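Collagen adhesin (Staphylococcus aureus, PDB 2F68) binds collagen as a staphylococcal surface adhesin, probably closing two Ig-like domains round the triple helix in a "collagen hug". Local coordinates at residues A[100-111]-A[298-309]. Residues are numbered along the deposited sequence; the frame is centred on the assembly and turned at random.
Sequences KLSDVSGFAEFE and INANAGIEGTVK
F107 swings its ring over G303 because CG sits between its own backbone N and carbonyl carbon (chi1 72°), while CG of E111 lies anti to the carbonyl carbon (chi1 -67°) and the extended chain beyond it brings the carboxylate alongside N299. The phenyl lies with one face over the glycine, the G303 N 3.6 Å above the ring plane and offset toward the rim; F107 CE2 lies 3.7 Å from G303 CA. At the far end, beyond the E109-N301 pair, E111 OE2 accepts a hydrogen bond from the backbone N of N299 at 3.1 Å, met from above the carboxylate plane, and OE1 takes a weak bond from N299 ND2. Along the strands, which run antiparallel, 177° apart, come the hydrogen-bonded pairs S105-E305, F107-G303 and E109-N301; the E305 N to S105 O bond is short, at 2.6 Å. A beta bulge then shifts the register by one, and S102 pairs with T307, whose O accepts hydrogen bonds from both S102 N and, at 3.2 Å, S102 OG. The buried side chains of V104 and I304 meet CG1 to CD1 at 3.8 Å. The whole illustrates strand complementation, consistent with the domain swap of the collagen hug: strand 300-307, which follows strand 289-296 in the chain, joins the Ig-like first domain along strand 104-116, whose other edge pairs with strand 31-40, while I304 packs on L73 and V75 of strand 62-75, V80 of strand 78-86 and F94 of strand 89-94.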
loop_
_atom_site.group_PDB
_atom_site.type_symbol
_atom_site.label_atom_id
_atom_site.label_comp_id
_atom_site.label_asym_id
_atom_site.label_seq_id
_atom_site.Cartn_x
_atom_site.Cartn_y
_atom_site.Cartn_z
ATOM N N LYS A 100 14.135 1.139 34.125
ATOM C CA LYS A 100 15.536 1.028 34.534
ATOM C C LYS A 100 16.436 2.028 33.800
ATOM O O LYS A 100 17.594 2.225 34.178
ATOM C CB LYS A 100 16.051 -0.408 34.343
ATOM C CG LYS A 100 16.219 -0.846 32.891
ATOM C CD LYS A 100 16.802 -2.249 32.798
ATOM C CE LYS A 100 17.080 -2.649 31.355
ATOM N NZ LYS A 100 15.834 -2.852 30.562
ATOM N N LEU A 101 15.893 2.656 32.759
ATOM C CA LEU A 101 16.645 3.591 31.928
ATOM C C LEU A 101 16.444 5.046 32.347
ATOM O O LEU A 101 15.324 5.472 32.639
ATOM C CB LEU A 101 16.273 3.420 30.450
ATOM C CG LEU A 101 16.602 2.095 29.753
ATOM C CD1 LEU A 101 15.788 1.959 28.479
ATOM C CD2 LEU A 101 18.094 1.965 29.459
ATOM N N SER A 102 17.544 5.794 32.372
ATOM C CA SER A 102 17.524 7.228 32.646
ATOM C C SER A 102 18.049 8.000 31.438
ATOM O O SER A 102 18.766 7.438 30.604
ATOM C CB SER A 102 18.354 7.551 33.892
ATOM O OG SER A 102 19.700 7.137 33.735
ATOM N N ASP A 103 17.692 9.284 31.354
ATOM C CA ASP A 103 18.040 10.147 30.216
ATOM C C ASP A 103 17.521 9.556 28.900
ATOM O O ASP A 103 18.249 9.466 27.907
ATOM C CB ASP A 103 19.555 10.402 30.152
ATOM C CG ASP A 103 20.124 10.923 31.465
ATOM O OD1 ASP A 103 19.535 11.857 32.051
ATOM O OD2 ASP A 103 21.169 10.400 31.904
ATOM N N VAL A 104 16.249 9.162 28.912
ATOM C CA VAL A 104 15.632 8.441 27.800
ATOM C C VAL A 104 15.219 9.380 26.667
ATOM O O VAL A 104 14.550 10.388 26.897
ATOM C CB VAL A 104 14.408 7.603 28.268
ATOM C CG1 VAL A 104 13.899 6.707 27.145
ATOM C CG2 VAL A 104 14.764 6.759 29.486
ATOM N N SER A 105 15.631 9.031 25.451
ATOM C CA SER A 105 15.256 9.761 24.241
ATOM C C SER A 105 15.082 8.792 23.074
ATOM O O SER A 105 15.807 7.801 22.976
ATOM C CB SER A 105 16.308 10.817 23.899
ATOM O OG SER A 105 17.581 10.227 23.696
ATOM N N GLY A 106 14.126 9.081 22.193
ATOM C CA GLY A 106 13.857 8.208 21.051
ATOM C C GLY A 106 13.034 8.827 19.938
ATOM O O GLY A 106 12.654 9.998 20.009
ATOM N N PHE A 107 12.762 8.029 18.905
ATOM C CA PHE A 107 11.982 8.478 17.750
ATOM C C PHE A 107 11.129 7.367 17.131
ATOM O O PHE A 107 11.341 6.181 17.401
ATOM C CB PHE A 107 12.893 9.121 16.690
ATOM C CG PHE A 107 13.769 8.140 15.951
ATOM C CD1 PHE A 107 13.366 7.611 14.727
ATOM C CD2 PHE A 107 15.003 7.759 16.470
ATOM C CE1 PHE A 107 14.172 6.707 14.038
ATOM C CE2 PHE A 107 15.817 6.856 15.788
ATOM C CZ PHE A 107 15.400 6.330 14.570
ATOM N N ALA A 108 10.169 7.769 16.300
ATOM C CA ALA A 108 9.307 6.841 15.573
ATOM C C ALA A 108 9.077 7.334 14.147
ATOM O O ALA A 108 8.366 8.319 13.926
ATOM C CB ALA A 108 7.984 6.661 16.300
ATOM N N GLU A 109 9.688 6.646 13.187
ATOM C CA GLU A 109 9.596 7.017 11.778
ATOM C C GLU A 109 8.782 5.984 11.000
ATOM O O GLU A 109 9.103 4.794 11.013
ATOM C CB GLU A 109 10.998 7.171 11.178
ATOM C CG GLU A 109 11.056 8.041 9.929
ATOM C CD GLU A 109 12.473 8.258 9.420
ATOM O OE1 GLU A 109 13.260 7.287 9.387
ATOM O OE2 GLU A 109 12.796 9.404 9.040
ATOM N N PHE A 110 7.727 6.448 10.333
ATOM C CA PHE A 110 6.825 5.575 9.577
ATOM C C PHE A 110 6.195 6.288 8.380
ATOM O O PHE A 110 6.081 7.515 8.368
ATOM C CB PHE A 110 5.736 4.987 10.491
ATOM C CG PHE A 110 4.949 6.021 11.254
ATOM C CD1 PHE A 110 3.795 6.579 10.712
ATOM C CD2 PHE A 110 5.355 6.426 12.524
ATOM C CE1 PHE A 110 3.064 7.533 11.416
ATOM C CE2 PHE A 110 4.630 7.379 13.236
ATOM C CZ PHE A 110 3.482 7.933 12.680
ATOM N N GLU A 111 5.784 5.508 7.382
ATOM C CA GLU A 111 5.186 6.048 6.159
ATOM C C GLU A 111 3.660 5.989 6.187
ATOM O O GLU A 111 3.076 5.028 6.693
ATOM C CB GLU A 111 5.713 5.305 4.927
ATOM C CG GLU A 111 7.197 5.527 4.642
ATOM C CD GLU A 111 7.690 4.776 3.415
ATOM O OE1 GLU A 111 8.698 5.215 2.821
ATOM O OE2 GLU A 111 7.080 3.751 3.041
ATOM N N ILE A 298 7.105 -0.696 2.293
ATOM C CA ILE A 298 6.913 0.331 3.317
ATOM C C ILE A 298 8.068 0.361 4.318
ATOM O O ILE A 298 8.467 -0.675 4.856
ATOM C CB ILE A 298 5.552 0.160 4.057
ATOM C CG1 ILE A 298 4.373 0.202 3.069
ATOM C CG2 ILE A 298 5.390 1.198 5.174
ATOM C CD1 ILE A 298 4.321 1.434 2.155
ATOM N N ASN A 299 8.596 1.561 4.552
ATOM C CA ASN A 299 9.684 1.773 5.500
ATOM C C ASN A 299 9.173 2.261 6.853
ATOM O O ASN A 299 8.427 3.242 6.928
ATOM C CB ASN A 299 10.703 2.770 4.936
ATOM C CG ASN A 299 11.287 2.326 3.603
ATOM O OD1 ASN A 299 11.644 1.161 3.421
ATOM N ND2 ASN A 299 11.392 3.262 2.668
ATOM N N ALA A 300 9.576 1.566 7.914
ATOM C CA ALA A 300 9.207 1.936 9.278
ATOM C C ALA A 300 10.327 1.597 10.258
ATOM O O ALA A 300 10.739 0.440 10.370
ATOM C CB ALA A 300 7.906 1.256 9.687
ATOM N N ASN A 301 10.815 2.619 10.959
ATOM C CA ASN A 301 11.915 2.466 11.910
ATOM C C ASN A 301 11.657 3.189 13.229
ATOM O O ASN A 301 10.997 4.230 13.257
ATOM C CB ASN A 301 13.230 2.963 11.297
ATOM C CG ASN A 301 13.674 2.135 10.103
ATOM O OD1 ASN A 301 13.704 0.904 10.157
ATOM N ND2 ASN A 301 14.033 2.811 9.018
ATOM N N ALA A 302 12.184 2.629 14.316
ATOM C CA ALA A 302 12.053 3.225 15.644
ATOM C C ALA A 302 13.300 2.976 16.489
ATOM O O ALA A 302 13.771 1.841 16.599
ATOM C CB ALA A 302 10.809 2.695 16.347
ATOM N N GLY A 303 13.827 4.048 17.077
ATOM C CA GLY A 303 15.019 3.971 17.919
ATOM C C GLY A 303 14.808 4.586 19.289
ATOM O O GLY A 303 13.924 5.426 19.470
ATOM N N ILE A 304 15.627 4.163 20.250
ATOM C CA ILE A 304 15.533 4.635 21.635
ATOM C C ILE A 304 16.880 4.524 22.362
ATOM O O ILE A 304 17.568 3.503 22.267
ATOM C CB ILE A 304 14.390 3.906 22.419
ATOM C CG1 ILE A 304 14.242 4.466 23.842
ATOM C CG2 ILE A 304 14.585 2.383 22.404
ATOM C CD1 ILE A 304 12.896 4.174 24.491
ATOM N N GLU A 305 17.249 5.590 23.068
ATOM C CA GLU A 305 18.491 5.638 23.841
ATOM C C GLU A 305 18.197 5.788 25.332
ATOM O O GLU A 305 17.188 6.385 25.714
ATOM C CB GLU A 305 19.381 6.790 23.365
ATOM C CG GLU A 305 19.923 6.629 21.948
ATOM C CD GLU A 305 20.785 7.801 21.507
ATOM O OE1 GLU A 305 21.702 8.194 22.261
ATOM O OE2 GLU A 305 20.552 8.322 20.396
ATOM N N GLY A 306 19.082 5.246 26.165
ATOM C CA GLY A 306 18.923 5.312 27.616
ATOM C C GLY A 306 20.139 4.834 28.386
ATOM O O GLY A 306 20.921 4.020 27.889
ATOM N N THR A 307 20.293 5.346 29.606
ATOM C CA THR A 307 21.401 4.973 30.481
ATOM C C THR A 307 20.916 4.018 31.572
ATOM O O THR A 307 19.949 4.310 32.280
ATOM C CB THR A 307 22.067 6.216 31.120
ATOM O OG1 THR A 307 22.270 7.224 30.121
ATOM C CG2 THR A 307 23.411 5.853 31.746
ATOM N N VAL A 308 21.597 2.880 31.695
ATOM C CA VAL A 308 21.243 1.846 32.672
ATOM C C VAL A 308 21.590 2.291 34.095
ATOM O O VAL A 308 20.896 1.933 35.050
ATOM C CB VAL A 308 21.950 0.494 32.371
ATOM C CG1 VAL A 308 21.155 -0.668 32.967
ATOM C CG2 VAL A 308 22.120 0.290 30.865
ATOM N N LYS A 309 22.667 3.071 34.213
ATOM C CA LYS A 309 23.150 3.625 35.485
ATOM C C LYS A 309 23.506 2.535 36.496
ATOM O O LYS A 309 24.236 1.595 36.179
ATOM C CB LYS A 309 22.130 4.605 36.084
ATOM C CG LYS A 309 22.741 5.758 36.873
ATOM C CD LYS A 309 23.183 6.891 35.951
ATOM C CE LYS A 309 23.700 8.082 36.741
ATOM N NZ LYS A 309 24.113 9.201 35.847
#